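Local coordinates for outer membrane protein YopM (Yersinia pestis, PDB 1JL5) that is a leucine-rich repeat effector and virulence factor that probably alters host cell physiology to promote bacterial survival in host tissues, at residues A[175-189]-A[197-211]. Residues are numbered along the deposited sequence; the frame is centred on the assembly and turned at random.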
ATOM      1  N   LEU A 175     -18.172 -23.363 -29.122  1.00 27.86           N
ATOM      2  CA  LEU A 175     -17.483 -22.584 -28.107  1.00 29.09           C
ATOM      3  C   LEU A 175     -16.068 -22.195 -28.506  1.00 28.82           C
ATOM      4  O   LEU A 175     -15.227 -23.046 -28.771  1.00 29.36           O
ATOM      5  CB  LEU A 175     -17.449 -23.350 -26.786  1.00 30.41           C
ATOM      6  CG  LEU A 175     -16.949 -22.512 -25.608  1.00 30.63           C
ATOM      7  CD1 LEU A 175     -17.777 -21.257 -25.517  1.00 32.13           C
ATOM      8  CD2 LEU A 175     -17.040 -23.298 -24.316  1.00 31.81           C
ATOM      9  N   GLU A 176     -15.809 -20.896 -28.548  1.00 29.00           N
ATOM     10  CA  GLU A 176     -14.490 -20.410 -28.902  1.00 31.34           C
ATOM     11  C   GLU A 176     -13.868 -19.796 -27.668  1.00 31.60           C
ATOM     12  O   GLU A 176     -12.647 -19.743 -27.518  1.00 31.84           O
ATOM     13  CB  GLU A 176     -14.582 -19.328 -29.971  1.00 31.64           C
ATOM     14  CG  GLU A 176     -15.508 -19.644 -31.116  1.00 35.93           C
ATOM     15  CD  GLU A 176     -15.330 -18.676 -32.259  1.00 37.44           C
ATOM     16  OE1 GLU A 176     -15.093 -17.481 -31.988  1.00 38.70           O
ATOM     17  OE2 GLU A 176     -15.432 -19.107 -33.427  1.00 42.54           O
ATOM     18  N   PHE A 177     -14.729 -19.332 -26.778  1.00 31.11           N
ATOM     19  CA  PHE A 177     -14.258 -18.675 -25.585  1.00 30.76           C
ATOM     20  C   PHE A 177     -15.179 -18.897 -24.415  1.00 30.11           C
ATOM     21  O   PHE A 177     -16.387 -18.678 -24.501  1.00 31.11           O
ATOM     22  CB  PHE A 177     -14.119 -17.177 -25.874  1.00 32.02           C
ATOM     23  CG  PHE A 177     -13.822 -16.332 -24.666  1.00 34.33           C
ATOM     24  CD1 PHE A 177     -14.771 -16.160 -23.660  1.00 35.03           C
ATOM     25  CD2 PHE A 177     -12.606 -15.663 -24.556  1.00 35.45           C
ATOM     26  CE1 PHE A 177     -14.519 -15.336 -22.568  1.00 35.46           C
ATOM     27  CE2 PHE A 177     -12.347 -14.834 -23.464  1.00 36.38           C
ATOM     28  CZ  PHE A 177     -13.305 -14.670 -22.471  1.00 35.81           C
ATOM     29  N   ILE A 178     -14.603 -19.357 -23.315  1.00 28.35           N
ATOM     30  CA  ILE A 178     -15.381 -19.531 -22.117  1.00 27.79           C
ATOM     31  C   ILE A 178     -14.606 -19.013 -20.925  1.00 27.85           C
ATOM     32  O   ILE A 178     -13.467 -19.413 -20.667  1.00 27.28           O
ATOM     33  CB  ILE A 178     -15.785 -20.990 -21.863  1.00 27.65           C
ATOM     34  CG1 ILE A 178     -16.683 -21.035 -20.623  1.00 27.68           C
ATOM     35  CG2 ILE A 178     -14.552 -21.870 -21.698  1.00 27.92           C
ATOM     36  CD1 ILE A 178     -17.364 -22.349 -20.390  1.00 30.29           C
ATOM     37  N   ALA A 179     -15.224 -18.067 -20.233  1.00 26.98           N
ATOM     38  CA  ALA A 179     -14.652 -17.494 -19.035  1.00 25.40           C
ATOM     39  C   ALA A 179     -15.617 -17.986 -17.978  1.00 25.73           C
ATOM     40  O   ALA A 179     -16.793 -17.634 -17.989  1.00 26.34           O
ATOM     41  CB  ALA A 179     -14.662 -15.975 -19.112  1.00 25.01           C
ATOM     42  N   ALA A 180     -15.131 -18.850 -17.101  1.00 24.90           N
ATOM     43  CA  ALA A 180     -15.950 -19.397 -16.033  1.00 24.90           C
ATOM     44  C   ALA A 180     -15.152 -19.238 -14.754  1.00 24.25           C
ATOM     45  O   ALA A 180     -15.321 -19.980 -13.790  1.00 24.81           O
ATOM     46  CB  ALA A 180     -16.243 -20.858 -16.295  1.00 23.82           C
ATOM     47  N   GLY A 181     -14.260 -18.258 -14.769  1.00 24.85           N
ATOM     48  CA  GLY A 181     -13.436 -18.006 -13.613  1.00 26.37           C
ATOM     49  C   GLY A 181     -14.260 -17.470 -12.466  1.00 27.47           C
ATOM     50  O   GLY A 181     -15.377 -16.990 -12.651  1.00 26.71           O
ATOM     51  N   ASN A 182     -13.695 -17.561 -11.270  1.00 28.14           N
ATOM     52  CA  ASN A 182     -14.343 -17.080 -10.068  1.00 29.13           C
ATOM     53  C   ASN A 182     -15.726 -17.673  -9.902  1.00 29.63           C
ATOM     54  O   ASN A 182     -16.735 -16.969  -9.824  1.00 28.70           O
ATOM     55  CB  ASN A 182     -14.424 -15.557 -10.073  1.00 33.60           C
ATOM     56  CG  ASN A 182     -14.628 -14.987  -8.680  1.00 39.10           C
ATOM     57  OD1 ASN A 182     -14.971 -13.814  -8.518  1.00 41.33           O
ATOM     58  ND2 ASN A 182     -14.406 -15.817  -7.662  1.00 39.85           N
ATOM     59  N   ASN A 183     -15.759 -18.990  -9.878  1.00 28.08           N
ATOM     60  CA  ASN A 183     -16.984 -19.719  -9.672  1.00 27.96           C
ATOM     61  C   ASN A 183     -16.612 -20.744  -8.628  1.00 28.60           C
ATOM     62  O   ASN A 183     -15.648 -20.545  -7.893  1.00 30.32           O
ATOM     63  CB  ASN A 183     -17.449 -20.367 -10.973  1.00 26.85           C
ATOM     64  CG  ASN A 183     -18.348 -19.449 -11.773  1.00 26.66           C
ATOM     65  OD1 ASN A 183     -19.497 -19.236 -11.407  1.00 25.61           O
ATOM     66  ND2 ASN A 183     -17.820 -18.878 -12.847  1.00 24.83           N
ATOM     67  N   GLN A 184     -17.353 -21.837  -8.555  1.00 29.38           N
ATOM     68  CA  GLN A 184     -17.054 -22.859  -7.568  1.00 30.02           C
ATOM     69  C   GLN A 184     -16.914 -24.171  -8.307  1.00 29.09           C
ATOM     70  O   GLN A 184     -17.269 -25.235  -7.807  1.00 30.23           O
ATOM     71  CB  GLN A 184     -18.182 -22.911  -6.542  1.00 32.64           C
ATOM     72  CG  GLN A 184     -18.433 -21.552  -5.908  1.00 37.40           C
ATOM     73  CD  GLN A 184     -19.787 -21.445  -5.235  1.00 42.59           C
ATOM     74  OE1 GLN A 184     -20.153 -20.385  -4.722  1.00 46.67           O
ATOM     75  NE2 GLN A 184     -20.539 -22.540  -5.230  1.00 44.60           N
ATOM     76  N   LEU A 185     -16.387 -24.074  -9.518  1.00 27.72           N
ATOM     77  CA  LEU A 185     -16.196 -25.242 -10.348  1.00 27.84           C
ATOM     78  C   LEU A 185     -15.144 -26.144  -9.734  1.00 28.85           C
ATOM     79  O   LEU A 185     -14.052 -25.703  -9.382  1.00 27.44           O
ATOM     80  CB  LEU A 185     -15.761 -24.826 -11.751  1.00 26.46           C
ATOM     81  CG  LEU A 185     -16.702 -23.856 -12.468  1.00 26.34           C
ATOM     82  CD1 LEU A 185     -16.124 -23.505 -13.831  1.00 23.35           C
ATOM     83  CD2 LEU A 185     -18.087 -24.484 -12.606  1.00 26.18           C
ATOM     84  N   GLU A 186     -15.490 -27.412  -9.591  1.00 30.52           N
ATOM     85  CA  GLU A 186     -14.562 -28.379  -9.049  1.00 33.90           C
ATOM     86  C   GLU A 186     -14.006 -29.131 -10.243  1.00 33.02           C
ATOM     87  O   GLU A 186     -12.984 -29.799 -10.160  1.00 34.76           O
ATOM     88  CB  GLU A 186     -15.287 -29.315  -8.092  1.00 37.16           C
ATOM     89  CG  GLU A 186     -15.813 -28.592  -6.870  1.00 43.24           C
ATOM     90  CD  GLU A 186     -16.544 -29.510  -5.926  1.00 47.15           C
ATOM     91  OE1 GLU A 186     -15.922 -30.480  -5.443  1.00 49.62           O
ATOM     92  OE2 GLU A 186     -17.742 -29.258  -5.667  1.00 50.93           O
ATOM     93  N   GLU A 187     -14.697 -28.994 -11.365  1.00 32.38           N
ATOM     94  CA  GLU A 187     -14.291 -29.626 -12.606  1.00 34.22           C
ATOM     95  C   GLU A 187     -14.797 -28.782 -13.752  1.00 32.81           C
ATOM     96  O   GLU A 187     -15.750 -28.024 -13.604  1.00 33.65           O
ATOM     97  CB  GLU A 187     -14.897 -31.020 -12.749  1.00 36.77           C
ATOM     98  CG  GLU A 187     -14.435 -32.043 -11.737  1.00 44.00           C
ATOM     99  CD  GLU A 187     -15.137 -33.376 -11.929  1.00 48.17           C
ATOM    100  OE1 GLU A 187     -15.048 -33.942 -13.042  1.00 49.02           O
ATOM    101  OE2 GLU A 187     -15.779 -33.855 -10.971  1.00 50.70           O
ATOM    102  N   LEU A 188     -14.141 -28.910 -14.892  1.00 30.16           N
ATOM    103  CA  LEU A 188     -14.557 -28.210 -16.083  1.00 29.24           C
ATOM    104  C   LEU A 188     -15.098 -29.321 -16.958  1.00 29.46           C
ATOM    105  O   LEU A 188     -14.687 -30.470 -16.826  1.00 29.53           O
ATOM    106  CB  LEU A 188     -13.370 -27.548 -16.778  1.00 28.17           C
ATOM    107  CG  LEU A 188     -12.798 -26.279 -16.144  1.00 27.56           C
ATOM    108  CD1 LEU A 188     -11.621 -25.788 -16.971  1.00 25.68           C
ATOM    109  CD2 LEU A 188     -13.879 -25.209 -16.070  1.00 27.73           C
ATOM    110  N   PRO A 189     -16.055 -29.011 -17.832  1.00 29.48           N
ATOM    111  CA  PRO A 189     -16.556 -30.094 -18.673  1.00 30.30           C
ATOM    112  C   PRO A 189     -15.434 -30.478 -19.626  1.00 31.06           C
ATOM    113  O   PRO A 189     -14.411 -29.796 -19.689  1.00 30.35           O
ATOM    114  CB  PRO A 189     -17.741 -29.452 -19.387  1.00 28.58           C
ATOM    115  CG  PRO A 189     -17.327 -28.014 -19.481  1.00 30.35           C
ATOM    116  CD  PRO A 189     -16.756 -27.748 -18.114  1.00 28.48           C
ATOM    117  N   LEU A 197     -12.466 -23.886 -29.323  1.00 27.64           N
ATOM    118  CA  LEU A 197     -12.185 -23.278 -28.034  1.00 26.38           C
ATOM    119  C   LEU A 197     -10.752 -22.767 -28.035  1.00 26.30           C
ATOM    120  O   LEU A 197      -9.797 -23.543 -28.055  1.00 25.96           O
ATOM    121  CB  LEU A 197     -12.384 -24.288 -26.908  1.00 26.34           C
ATOM    122  CG  LEU A 197     -12.247 -23.694 -25.503  1.00 24.23           C
ATOM    123  CD1 LEU A 197     -13.211 -22.528 -25.345  1.00 25.15           C
ATOM    124  CD2 LEU A 197     -12.530 -24.764 -24.473  1.00 26.56           C
ATOM    125  N   THR A 198     -10.598 -21.455 -28.018  1.00 26.25           N
ATOM    126  CA  THR A 198      -9.271 -20.876 -28.043  1.00 28.02           C
ATOM    127  C   THR A 198      -8.898 -20.251 -26.711  1.00 27.25           C
ATOM    128  O   THR A 198      -7.723 -20.083 -26.404  1.00 27.82           O
ATOM    129  CB  THR A 198      -9.179 -19.805 -29.119  1.00 28.84           C
ATOM    130  OG1 THR A 198     -10.057 -18.732 -28.784  1.00 30.17           O
ATOM    131  CG2 THR A 198      -9.585 -20.377 -30.468  1.00 29.72           C
ATOM    132  N   ALA A 199      -9.897 -19.905 -25.914  1.00 26.51           N
ATOM    133  CA  ALA A 199      -9.613 -19.289 -24.631  1.00 26.91           C
ATOM    134  C   ALA A 199     -10.480 -19.833 -23.522  1.00 26.47           C
ATOM    135  O   ALA A 199     -11.702 -19.902 -23.638  1.00 26.57           O
ATOM    136  CB  ALA A 199      -9.778 -17.778 -24.726  1.00 26.88           C
ATOM    137  N   ILE A 200      -9.826 -20.225 -22.441  1.00 26.44           N
ATOM    138  CA  ILE A 200     -10.523 -20.743 -21.285  1.00 25.61           C
ATOM    139  C   ILE A 200     -10.076 -19.965 -20.070  1.00 26.12           C
ATOM    140  O   ILE A 200      -8.884 -19.871 -19.780  1.00 26.04           O
ATOM    141  CB  ILE A 200     -10.187 -22.215 -20.999  1.00 27.03           C
ATOM    142  CG1 ILE A 200     -10.609 -23.099 -22.168  1.00 27.49           C
ATOM    143  CG2 ILE A 200     -10.876 -22.655 -19.708  1.00 24.52           C
ATOM    144  CD1 ILE A 200     -10.139 -24.528 -22.016  1.00 29.28           C
ATOM    145  N   TYR A 201     -11.039 -19.388 -19.375  1.00 26.61           N
ATOM    146  CA  TYR A 201     -10.759 -18.678 -18.147  1.00 25.79           C
ATOM    147  C   TYR A 201     -11.543 -19.494 -17.151  1.00 25.52           C
ATOM    148  O   TYR A 201     -12.768 -19.577 -17.227  1.00 24.77           O
ATOM    149  CB  TYR A 201     -11.267 -17.241 -18.205  1.00 28.14           C
ATOM    150  CG  TYR A 201     -10.503 -16.396 -19.186  1.00 30.03           C
ATOM    151  CD1 TYR A 201     -10.730 -16.510 -20.555  1.00 32.93           C
ATOM    152  CD2 TYR A 201      -9.525 -15.505 -18.751  1.00 33.28           C
ATOM    153  CE1 TYR A 201     -10.000 -15.760 -21.468  1.00 34.03           C
ATOM    154  CE2 TYR A 201      -8.789 -14.750 -19.658  1.00 34.51           C
ATOM    155  CZ  TYR A 201      -9.034 -14.884 -21.014  1.00 33.97           C
ATOM    156  OH  TYR A 201      -8.316 -14.144 -21.919  1.00 37.02           O
ATOM    157  N   ALA A 202     -10.823 -20.144 -16.251  1.00 24.46           N
ATOM    158  CA  ALA A 202     -11.447 -20.976 -15.245  1.00 23.40           C
ATOM    159  C   ALA A 202     -10.688 -20.747 -13.954  1.00 22.41           C
ATOM    160  O   ALA A 202     -10.697 -21.572 -13.051  1.00 22.16           O
ATOM    161  CB  ALA A 202     -11.376 -22.436 -15.658  1.00 23.87           C
ATOM    162  N   ASP A 203     -10.011 -19.613 -13.886  1.00 22.06           N
ATOM    163  CA  ASP A 203      -9.261 -19.257 -12.699  1.00 23.12           C
ATOM    164  C   ASP A 203     -10.249 -19.073 -11.563  1.00 23.21           C
ATOM    165  O   ASP A 203     -11.455 -18.949 -11.785  1.00 23.83           O
ATOM    166  CB  ASP A 203      -8.531 -17.942 -12.917  1.00 22.01           C
ATOM    167  CG  ASP A 203      -9.473 -16.835 -13.336  1.00 24.91           C
ATOM    168  OD1 ASP A 203     -10.048 -16.938 -14.440  1.00 25.23           O
ATOM    169  OD2 ASP A 203      -9.653 -15.877 -12.561  1.00 25.30           O
ATOM    170  N   ASN A 204      -9.733 -19.052 -10.343  1.00 22.70           N
ATOM    171  CA  ASN A 204     -10.571 -18.839  -9.182  1.00 22.46           C
ATOM    172  C   ASN A 204     -11.765 -19.761  -9.120  1.00 22.58           C
ATOM    173  O   ASN A 204     -12.910 -19.330  -9.053  1.00 21.93           O
ATOM    174  CB  ASN A 204     -11.023 -17.391  -9.159  1.00 21.82           C
ATOM    175  CG  ASN A 204      -9.889 -16.460  -8.856  1.00 23.32           C
ATOM    176  OD1 ASN A 204      -9.479 -16.338  -7.707  1.00 25.22           O
ATOM    177  ND2 ASN A 204      -9.350 -15.814  -9.885  1.00 22.32           N
ATOM    178  N   ASN A 205     -11.469 -21.045  -9.157  1.00 22.19           N
ATOM    179  CA  ASN A 205     -12.471 -22.075  -9.054  1.00 22.50           C
ATOM    180  C   ASN A 205     -11.805 -23.070  -8.146  1.00 22.85           C
ATOM    181  O   ASN A 205     -10.816 -22.739  -7.516  1.00 21.94           O
ATOM    182  CB  ASN A 205     -12.761 -22.661 -10.427  1.00 21.72           C
ATOM    183  CG  ASN A 205     -13.732 -21.813 -11.199  1.00 22.80           C
ATOM    184  OD1 ASN A 205     -14.882 -21.675 -10.793  1.00 24.43           O
ATOM    185  ND2 ASN A 205     -13.278 -21.224 -12.301  1.00 19.26           N
ATOM    186  N   SER A 206     -12.334 -24.276  -8.054  1.00 23.87           N
ATOM    187  CA  SER A 206     -11.694 -25.261  -7.204  1.00 25.43           C
ATOM    188  C   SER A 206     -11.324 -26.442  -8.055  1.00 23.68           C
ATOM    189  O   SER A 206     -11.505 -27.593  -7.672  1.00 24.67           O
ATOM    190  CB  SER A 206     -12.625 -25.664  -6.065  1.00 25.24           C
ATOM    191  OG  SER A 206     -12.754 -24.578  -5.162  1.00 28.17           O
ATOM    192  N   LEU A 207     -10.801 -26.141  -9.235  1.00 24.34           N
ATOM    193  CA  LEU A 207     -10.390 -27.185 -10.151  1.00 25.24           C
ATOM    194  C   LEU A 207      -9.143 -27.846  -9.585  1.00 26.67           C
ATOM    195  O   LEU A 207      -8.183 -27.170  -9.220  1.00 26.64           O
ATOM    196  CB  LEU A 207     -10.083 -26.586 -11.520  1.00 24.67           C
ATOM    197  CG  LEU A 207     -11.241 -25.842 -12.184  1.00 24.93           C
ATOM    198  CD1 LEU A 207     -10.779 -25.270 -13.516  1.00 23.67           C
ATOM    199  CD2 LEU A 207     -12.417 -26.795 -12.384  1.00 23.50           C
ATOM    200  N   LYS A 208      -9.180 -29.167  -9.482  1.00 27.91           N
ATOM    201  CA  LYS A 208      -8.032 -29.906  -8.991  1.00 31.26           C
ATOM    202  C   LYS A 208      -7.267 -30.300 -10.238  1.00 30.36           C
ATOM    203  O   LYS A 208      -6.046 -30.456 -10.217  1.00 31.23           O
ATOM    204  CB  LYS A 208      -8.458 -31.147  -8.218  1.00 32.87           C
ATOM    205  CG  LYS A 208      -9.094 -30.842  -6.880  1.00 36.97           C
ATOM    206  CD  LYS A 208      -9.220 -32.106  -6.059  1.00 39.34           C
ATOM    207  CE  LYS A 208      -9.817 -31.826  -4.694  1.00 41.15           C
ATOM    208  NZ  LYS A 208      -9.863 -33.062  -3.861  1.00 42.58           N
ATOM    209  N   LYS A 209      -8.006 -30.449 -11.329  1.00 29.30           N
ATOM    210  CA  LYS A 209      -7.414 -30.806 -12.602  1.00 31.51           C
ATOM    211  C   LYS A 209      -8.138 -30.075 -13.705  1.00 29.40           C
ATOM    212  O   LYS A 209      -9.264 -29.632 -13.540  1.00 28.68           O
ATOM    213  CB  LYS A 209      -7.532 -32.317 -12.843  1.00 34.99           C
ATOM    214  CG  LYS A 209      -6.779 -33.160 -11.826  1.00 42.61           C
ATOM    215  CD  LYS A 209      -6.812 -34.645 -12.176  1.00 48.05           C
ATOM    216  CE  LYS A 209      -6.021 -35.458 -11.156  1.00 50.47           C
ATOM    217  NZ  LYS A 209      -5.991 -36.910 -11.485  1.00 53.18           N
ATOM    218  N   LEU A 210      -7.462 -29.914 -14.824  1.00 28.64           N
ATOM    219  CA  LEU A 210      -8.070 -29.280 -15.967  1.00 28.01           C
ATOM    220  C   LEU A 210      -8.302 -30.419 -16.922  1.00 27.77           C
ATOM    221  O   LEU A 210      -7.497 -31.345 -16.992  1.00 28.56           O
ATOM    222  CB  LEU A 210      -7.124 -28.273 -16.612  1.00 26.14           C
ATOM    223  CG  LEU A 210      -6.811 -27.038 -15.772  1.00 27.81           C
ATOM    224  CD1 LEU A 210      -5.831 -26.158 -16.529  1.00 26.94           C
ATOM    225  CD2 LEU A 210      -8.093 -26.284 -15.466  1.00 25.81           C
ATOM    226  N   PRO A 211      -9.426 -30.396 -17.640  1.00 28.61           N
ATOM    227  CA  PRO A 211      -9.675 -31.483 -18.585  1.00 27.37           C
ATOM    228  C   PRO A 211      -8.570 -31.376 -19.630  1.00 28.59           C
ATOM    229  O   PRO A 211      -7.873 -30.362 -19.683  1.00 27.87           O
ATOM    230  CB  PRO A 211     -11.037 -31.121 -19.161  1.00 27.45           C
ATOM    231  CG  PRO A 211     -11.703 -30.383 -18.029  1.00 28.81           C
ATOM    232  CD  PRO A 211     -10.585 -29.492 -17.539  1.00 27.43           C
TER
HETATM  233  O   HOH W   1     -14.256 -22.476  -5.612  1.00 45.97           O
HETATM  234  O   HOH W   2     -10.868 -30.736 -11.142  1.00 32.64           O
HETATM  235  O   HOH W   3     -11.619 -30.074 -14.671  1.00 26.65           O
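Asn205 donates its amide N-H groups to Ala180 O, with ND2 2.8 Å from that oxygen, and to Ala202 O of its own turn. Asn183 ND2 reaches Ala180 O from the opposite face of the carbonyl plane, so one buried oxygen is gripped from above and below. Asn183 repeats the pattern one coil earlier, spanning Ala180 O and Val160 O. With CG beside the backbone N (chi1 -82°), the Asn205 amide swings toward the 180-185 turn of the preceding coil, where OD1 probably accepts from Leu185 N, though its modelled position is cramped and the bond less certain; a carboxamide suits the place because it can both donate and accept.

Upstream, strands 177-179 and 199-201 run parallel, 8° apart. Ile178 N donates to Ala199 O (3.0 Å) and Tyr201 N to Ile178 O (2.8 Å), while Glu176 O accepts from both Thr198 N and Ala199 N. Beyond the asparagines, Ser206 N binds Leu185 O at 2.6 Å, and water 3 joins Leu188 N to Lys209 O.

On the face of Phe177 and Tyr201 the rings meet obliquely, planes at 37°, with Phe177 CE2 against Tyr201 CE1; small Ala199 and Ala179 fit beside them, Ala199 CB resting 3.5 Å from Phe177 CD2. On the opposite face Ile178 and Ile200 point into the core, where Leu188 CD1 reaches Ile200 CG2. Leu188 crosses Leu207 at about a right angle, its CG tightly packed 3.5 Å from Leu207 CD1, and its CD1 lies close against the short Ala202 CB. Pro211 CD lies 3.5 Å from Leu188 CB, the proline ring extending this apolar wall.

Such stacking of successive coils, with a short parallel strand, an asparagine row and inward leucines, is the hallmark of the leucine-rich repeat solenoid, here joining repeats LRR 6 and LRR 7.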